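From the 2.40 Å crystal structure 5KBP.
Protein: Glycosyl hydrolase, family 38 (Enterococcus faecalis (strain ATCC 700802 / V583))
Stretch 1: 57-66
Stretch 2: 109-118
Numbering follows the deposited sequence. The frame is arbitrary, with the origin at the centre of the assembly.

Stretch 1 (57-66) QTIILDDYLQ
Stretch 2 109-118: IGHLESQKWG

A helix running through Ile60 to Tyr64 and one already under way at Ile109 cross at 60° between their N-to-C directions, and their axes come no closer than 11.3 Å. At that spacing most of the contact is made by side chains, with Gly110 O the backbone atom that Thr58 CG2 approaches. Most helical residues stay near phi/psi -65/-40. The register is set by Thr58 CA and Gly110 CA, 6.3 Å apart, and by Leu61 CA and Trp117 CA, 9.6 Å apart, so the contact opens toward the C-terminal ends. Thr58, Leu61, Asp62 and Leu65 meet Gly110, Glu113, Ser114 and Trp117, the familiar helical spacing of three and four.

Trp117 gives the most surface. Its CA-to-CB bond points toward the first stretch, with chi1 m (-60°) and chi2 99°. Leu61 (m, t) lays CD1 over one face of the indole, 3.6 Å from the five-membered ring centroid and 16° off the normal, a CH-pi contact. Leu65 (m, t) meets the ring edge, its CD1 3.4 Å from Trp117 CH2.

At the narrow end, Thr58 (chi1 p; phi/psi -83/-15) aims its CA-to-CB bond toward the second stretch. Its CG2 lies 3.3 Å from Ser114 OG and 3.9 Å from Gly110 O. Ser114 (m) turns its hydroxyl back on its own helix, donating from OG to Gly110 O at 2.6 Å, so the methyl packs against an already bonded polar pair.

No direct hydrogen bond or salt bridge joins the stretches. Asp62 (chi1 m) starts sideways, but its end comes nearer: OD2 stands 4.3 Å from like-charged Glu113 OE1. A water oxygen lies 2.7 Å from Asp62 OD1 and 2.7 Å from Glu113 OE1, and accepts from Trp117 NE1 at 2.9 Å. Glu113 (m, m) also forms a salt bridge within its helix, OE2 to Lys116 NZ at 2.7 Å.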

ATOM      1  N   GLN A  57       4.453  21.524   8.588  1.00 45.76           N
ATOM      2  CA  GLN A  57       4.970  20.247   8.113  1.00 48.38           C
ATOM      3  C   GLN A  57       5.589  20.423   6.734  1.00 53.67           C
ATOM      4  O   GLN A  57       4.978  21.030   5.848  1.00 60.76           O
ATOM      5  CB  GLN A  57       3.856  19.195   8.068  1.00 41.11           C
ATOM      6  CG  GLN A  57       2.541  19.721   7.522  1.00 40.25           C
ATOM      7  CD  GLN A  57       1.492  18.639   7.384  1.00 47.57           C
ATOM      8  OE1 GLN A  57       1.809  17.478   7.131  1.00 54.61           O
ATOM      9  NE2 GLN A  57       0.230  19.014   7.557  1.00 42.88           N
ATOM     10  N   THR A  58       6.796  19.886   6.556  1.00 47.74           N
ATOM     11  CA  THR A  58       7.515  20.002   5.292  1.00 41.07           C
ATOM     12  C   THR A  58       7.087  18.965   4.261  1.00 43.69           C
ATOM     13  O   THR A  58       7.415  19.123   3.079  1.00 41.32           O
ATOM     14  CB  THR A  58       9.023  19.878   5.528  1.00 37.77           C
ATOM     15  OG1 THR A  58       9.314  18.586   6.074  1.00 44.10           O
ATOM     16  CG2 THR A  58       9.508  20.948   6.496  1.00 36.68           C
ATOM     17  N   ILE A  59       6.370  17.912   4.670  1.00 40.61           N
ATOM     18  CA  ILE A  59       5.974  16.872   3.725  1.00 39.23           C
ATOM     19  C   ILE A  59       4.986  17.396   2.690  1.00 45.66           C
ATOM     20  O   ILE A  59       4.806  16.770   1.639  1.00 46.34           O
ATOM     21  CB  ILE A  59       5.386  15.659   4.473  1.00 45.77           C
ATOM     22  CG1 ILE A  59       5.452  14.405   3.597  1.00 40.63           C
ATOM     23  CG2 ILE A  59       3.951  15.932   4.899  1.00 27.47           C
ATOM     24  CD1 ILE A  59       4.854  13.176   4.248  1.00 38.35           C
ATOM     25  N   ILE A  60       4.342  18.536   2.956  1.00 42.20           N
ATOM     26  CA  ILE A  60       3.441  19.134   1.974  1.00 31.93           C
ATOM     27  C   ILE A  60       4.208  19.513   0.714  1.00 39.82           C
ATOM     28  O   ILE A  60       3.713  19.347  -0.408  1.00 43.48           O
ATOM     29  CB  ILE A  60       2.715  20.347   2.589  1.00 38.70           C
ATOM     30  CG1 ILE A  60       1.790  19.895   3.723  1.00 33.74           C
ATOM     31  CG2 ILE A  60       1.937  21.115   1.527  1.00 37.53           C
ATOM     32  CD1 ILE A  60       1.043  21.029   4.389  1.00 35.13           C
ATOM     33  N   LEU A  61       5.435  20.016   0.879  1.00 42.23           N
ATOM     34  CA  LEU A  61       6.269  20.325  -0.278  1.00 43.44           C
ATOM     35  C   LEU A  61       6.584  19.066  -1.078  1.00 45.57           C
ATOM     36  O   LEU A  61       6.536  19.077  -2.314  1.00 42.51           O
ATOM     37  CB  LEU A  61       7.561  21.005   0.177  1.00 39.61           C
ATOM     38  CG  LEU A  61       7.433  22.270   1.029  1.00 36.95           C
ATOM     39  CD1 LEU A  61       8.774  22.640   1.634  1.00 51.62           C
ATOM     40  CD2 LEU A  61       6.895  23.417   0.191  1.00 30.64           C
ATOM     41  N   ASP A  62       6.907  17.970  -0.387  1.00 41.07           N
ATOM     42  CA  ASP A  62       7.220  16.721  -1.077  1.00 43.15           C
ATOM     43  C   ASP A  62       5.996  16.158  -1.787  1.00 45.95           C
ATOM     44  O   ASP A  62       6.090  15.714  -2.938  1.00 47.74           O
ATOM     45  CB  ASP A  62       7.778  15.701  -0.084  1.00 49.64           C
ATOM     46  CG  ASP A  62       9.082  16.150   0.542  1.00 62.12           C
ATOM     47  OD1 ASP A  62       9.799  16.952  -0.093  1.00 66.13           O
ATOM     48  OD2 ASP A  62       9.392  15.701   1.665  1.00 62.34           O
ATOM     49  N   ASP A  63       4.839  16.167  -1.118  1.00 40.29           N
ATOM     50  CA  ASP A  63       3.629  15.623  -1.722  1.00 41.39           C
ATOM     51  C   ASP A  63       3.189  16.433  -2.934  1.00 38.82           C
ATOM     52  O   ASP A  63       2.577  15.883  -3.854  1.00 45.12           O
ATOM     53  CB  ASP A  63       2.504  15.567  -0.689  1.00 39.35           C
ATOM     54  CG  ASP A  63       2.813  14.629   0.462  1.00 55.00           C
ATOM     55  OD1 ASP A  63       3.608  13.687   0.264  1.00 55.68           O
ATOM     56  OD2 ASP A  63       2.255  14.829   1.562  1.00 49.84           O
ATOM     57  N   TYR A  64       3.493  17.732  -2.952  1.00 41.17           N
ATOM     58  CA  TYR A  64       3.111  18.570  -4.082  1.00 40.73           C
ATOM     59  C   TYR A  64       4.023  18.344  -5.281  1.00 43.48           C
ATOM     60  O   TYR A  64       3.552  18.294  -6.422  1.00 46.11           O
ATOM     61  CB  TYR A  64       3.130  20.043  -3.667  1.00 40.07           C
ATOM     62  CG  TYR A  64       2.830  21.016  -4.789  1.00 39.55           C
ATOM     63  CD1 TYR A  64       1.533  21.191  -5.256  1.00 43.20           C
ATOM     64  CD2 TYR A  64       3.842  21.769  -5.371  1.00 37.42           C
ATOM     65  CE1 TYR A  64       1.255  22.086  -6.277  1.00 43.85           C
ATOM     66  CE2 TYR A  64       3.572  22.666  -6.393  1.00 43.51           C
ATOM     67  CZ  TYR A  64       2.277  22.820  -6.841  1.00 46.16           C
ATOM     68  OH  TYR A  64       2.003  23.710  -7.856  1.00 43.61           O
ATOM     69  N   LEU A  65       5.326  18.195  -5.042  1.00 44.28           N
ATOM     70  CA  LEU A  65       6.281  18.078  -6.135  1.00 43.51           C
ATOM     71  C   LEU A  65       6.313  16.690  -6.758  1.00 46.46           C
ATOM     72  O   LEU A  65       6.807  16.545  -7.880  1.00 47.07           O
ATOM     73  CB  LEU A  65       7.682  18.458  -5.654  1.00 38.32           C
ATOM     74  CG  LEU A  65       7.874  19.943  -5.355  1.00 49.95           C
ATOM     75  CD1 LEU A  65       9.338  20.236  -5.109  1.00 55.35           C
ATOM     76  CD2 LEU A  65       7.340  20.790  -6.496  1.00 53.48           C
ATOM     77  N   GLN A  66       5.804  15.668  -6.069  1.00 35.17           N
ATOM     78  CA  GLN A  66       5.747  14.353  -6.696  1.00 52.58           C
ATOM     79  C   GLN A  66       4.657  14.275  -7.756  1.00 46.61           C
ATOM     80  O   GLN A  66       4.709  13.389  -8.617  1.00 43.66           O
ATOM     81  CB  GLN A  66       5.551  13.257  -5.643  1.00 54.55           C
ATOM     82  CG  GLN A  66       4.171  13.194  -5.015  1.00 60.66           C
ATOM     83  CD  GLN A  66       3.929  11.873  -4.310  1.00 71.31           C
ATOM     84  OE1 GLN A  66       4.551  10.861  -4.636  1.00 69.35           O
ATOM     85  NE2 GLN A  66       3.028  11.877  -3.337  1.00 75.62           N
ATOM     86  N   ILE A 109      14.307  15.398  10.900  1.00 36.89           N
ATOM     87  CA  ILE A 109      14.079  15.403   9.459  1.00 32.90           C
ATOM     88  C   ILE A 109      13.404  16.700   9.031  1.00 39.02           C
ATOM     89  O   ILE A 109      13.715  17.254   7.970  1.00 38.55           O
ATOM     90  CB  ILE A 109      13.260  14.166   9.046  1.00 40.50           C
ATOM     91  CG1 ILE A 109      14.078  12.893   9.280  1.00 45.36           C
ATOM     92  CG2 ILE A 109      12.824  14.265   7.589  1.00 41.99           C
ATOM     93  CD1 ILE A 109      13.384  11.628   8.828  1.00 43.16           C
ATOM     94  N   GLY A 110      12.480  17.208   9.846  1.00 43.66           N
ATOM     95  CA  GLY A 110      11.880  18.497   9.547  1.00 32.05           C
ATOM     96  C   GLY A 110      12.908  19.605   9.454  1.00 38.86           C
ATOM     97  O   GLY A 110      12.804  20.495   8.607  1.00 45.84           O
ATOM     98  N   HIS A 111      13.927  19.557  10.317  1.00 36.60           N
ATOM     99  CA  HIS A 111      14.992  20.553  10.266  1.00 39.16           C
ATOM    100  C   HIS A 111      15.843  20.387   9.013  1.00 44.03           C
ATOM    101  O   HIS A 111      16.067  21.351   8.272  1.00 46.12           O
ATOM    102  CB  HIS A 111      15.860  20.459  11.521  1.00 38.40           C
ATOM    103  CG  HIS A 111      17.077  21.331  11.482  1.00 52.92           C
ATOM    104  ND1 HIS A 111      18.339  20.838  11.229  1.00 52.78           N
ATOM    105  CD2 HIS A 111      17.224  22.666  11.664  1.00 54.95           C
ATOM    106  CE1 HIS A 111      19.211  21.830  11.257  1.00 56.61           C
ATOM    107  NE2 HIS A 111      18.560  22.950  11.518  1.00 57.84           N
ATOM    108  N   LEU A 112      16.326  19.167   8.759  1.00 45.13           N
ATOM    109  CA  LEU A 112      17.198  18.938   7.612  1.00 45.22           C
ATOM    110  C   LEU A 112      16.482  19.237   6.299  1.00 44.36           C
ATOM    111  O   LEU A 112      17.100  19.729   5.347  1.00 51.07           O
ATOM    112  CB  LEU A 112      17.715  17.499   7.623  1.00 42.60           C
ATOM    113  CG  LEU A 112      18.607  17.089   8.798  1.00 46.54           C
ATOM    114  CD1 LEU A 112      18.952  15.616   8.702  1.00 40.83           C
ATOM    115  CD2 LEU A 112      19.870  17.936   8.847  1.00 45.79           C
ATOM    116  N   GLU A 113      15.181  18.945   6.228  1.00 43.16           N
ATOM    117  CA  GLU A 113      14.427  19.247   5.015  1.00 46.37           C
ATOM    118  C   GLU A 113      14.192  20.745   4.867  1.00 46.79           C
ATOM    119  O   GLU A 113      14.261  21.284   3.756  1.00 48.75           O
ATOM    120  CB  GLU A 113      13.096  18.496   5.019  1.00 36.75           C
ATOM    121  CG  GLU A 113      13.235  16.991   4.863  1.00 56.37           C
ATOM    122  CD  GLU A 113      13.786  16.595   3.511  1.00 70.47           C
ATOM    123  OE1 GLU A 113      13.369  17.199   2.501  1.00 72.04           O
ATOM    124  OE2 GLU A 113      14.640  15.686   3.458  1.00 71.35           O
ATOM    125  N   SER A 114      13.909  21.435   5.976  1.00 38.11           N
ATOM    126  CA  SER A 114      13.690  22.877   5.912  1.00 34.78           C
ATOM    127  C   SER A 114      14.946  23.609   5.458  1.00 40.95           C
ATOM    128  O   SER A 114      14.861  24.613   4.742  1.00 44.59           O
ATOM    129  CB  SER A 114      13.230  23.398   7.271  1.00 46.20           C
ATOM    130  OG  SER A 114      11.998  22.811   7.651  1.00 52.11           O
ATOM    131  N   GLN A 115      16.121  23.119   5.859  1.00 46.57           N
ATOM    132  CA  GLN A 115      17.370  23.736   5.432  1.00 48.13           C
ATOM    133  C   GLN A 115      17.625  23.553   3.942  1.00 40.57           C
ATOM    134  O   GLN A 115      18.362  24.349   3.351  1.00 44.76           O
ATOM    135  CB  GLN A 115      18.542  23.170   6.237  1.00 52.35           C
ATOM    136  CG  GLN A 115      18.444  23.415   7.737  1.00 49.67           C
ATOM    137  CD  GLN A 115      18.443  24.890   8.085  1.00 58.12           C
ATOM    138  OE1 GLN A 115      19.048  25.703   7.386  1.00 70.99           O
ATOM    139  NE2 GLN A 115      17.757  25.243   9.165  1.00 54.39           N
ATOM    140  N   LYS A 116      17.036  22.526   3.322  1.00 41.37           N
ATOM    141  CA  LYS A 116      17.192  22.348   1.882  1.00 48.10           C
ATOM    142  C   LYS A 116      16.446  23.422   1.101  1.00 49.77           C
ATOM    143  O   LYS A 116      16.876  23.801   0.006  1.00 46.51           O
ATOM    144  CB  LYS A 116      16.709  20.959   1.468  1.00 47.14           C
ATOM    145  CG  LYS A 116      17.482  19.819   2.110  1.00 55.30           C
ATOM    146  CD  LYS A 116      16.872  18.468   1.761  1.00 61.70           C
ATOM    147  CE  LYS A 116      17.609  17.332   2.454  1.00 62.73           C
ATOM    148  NZ  LYS A 116      16.985  16.009   2.178  1.00 59.94           N
ATOM    149  N   TRP A 117      15.334  23.917   1.643  1.00 47.61           N
ATOM    150  CA  TRP A 117      14.554  24.961   0.990  1.00 38.28           C
ATOM    151  C   TRP A 117      14.955  26.356   1.450  1.00 43.28           C
ATOM    152  O   TRP A 117      15.032  27.280   0.632  1.00 53.52           O
ATOM    153  CB  TRP A 117      13.061  24.739   1.248  1.00 37.65           C
ATOM    154  CG  TRP A 117      12.565  23.424   0.746  1.00 48.95           C
ATOM    155  CD1 TRP A 117      12.359  22.291   1.476  1.00 55.45           C
ATOM    156  CD2 TRP A 117      12.221  23.101  -0.603  1.00 45.03           C
ATOM    157  NE1 TRP A 117      11.902  21.282   0.664  1.00 52.02           N
ATOM    158  CE2 TRP A 117      11.809  21.754  -0.619  1.00 49.98           C
ATOM    159  CE3 TRP A 117      12.218  23.822  -1.801  1.00 43.16           C
ATOM    160  CZ2 TRP A 117      11.400  21.113  -1.783  1.00 51.46           C
ATOM    161  CZ3 TRP A 117      11.811  23.184  -2.956  1.00 51.48           C
ATOM    162  CH2 TRP A 117      11.409  21.844  -2.939  1.00 52.85           C
ATOM    163  N   GLY A 118      15.211  26.527   2.744  1.00 72.11           N
ATOM    164  CA  GLY A 118      15.611  27.812   3.278  1.00 64.58           C
ATOM    165  C   GLY A 118      15.834  27.780   4.776  1.00 67.27           C
ATOM    166  O   GLY A 118      16.977  27.727   5.240  1.00 67.03           O
TER
HETATM  167  O   HOH W   1      11.329  18.593   1.486  1.00 45.54           O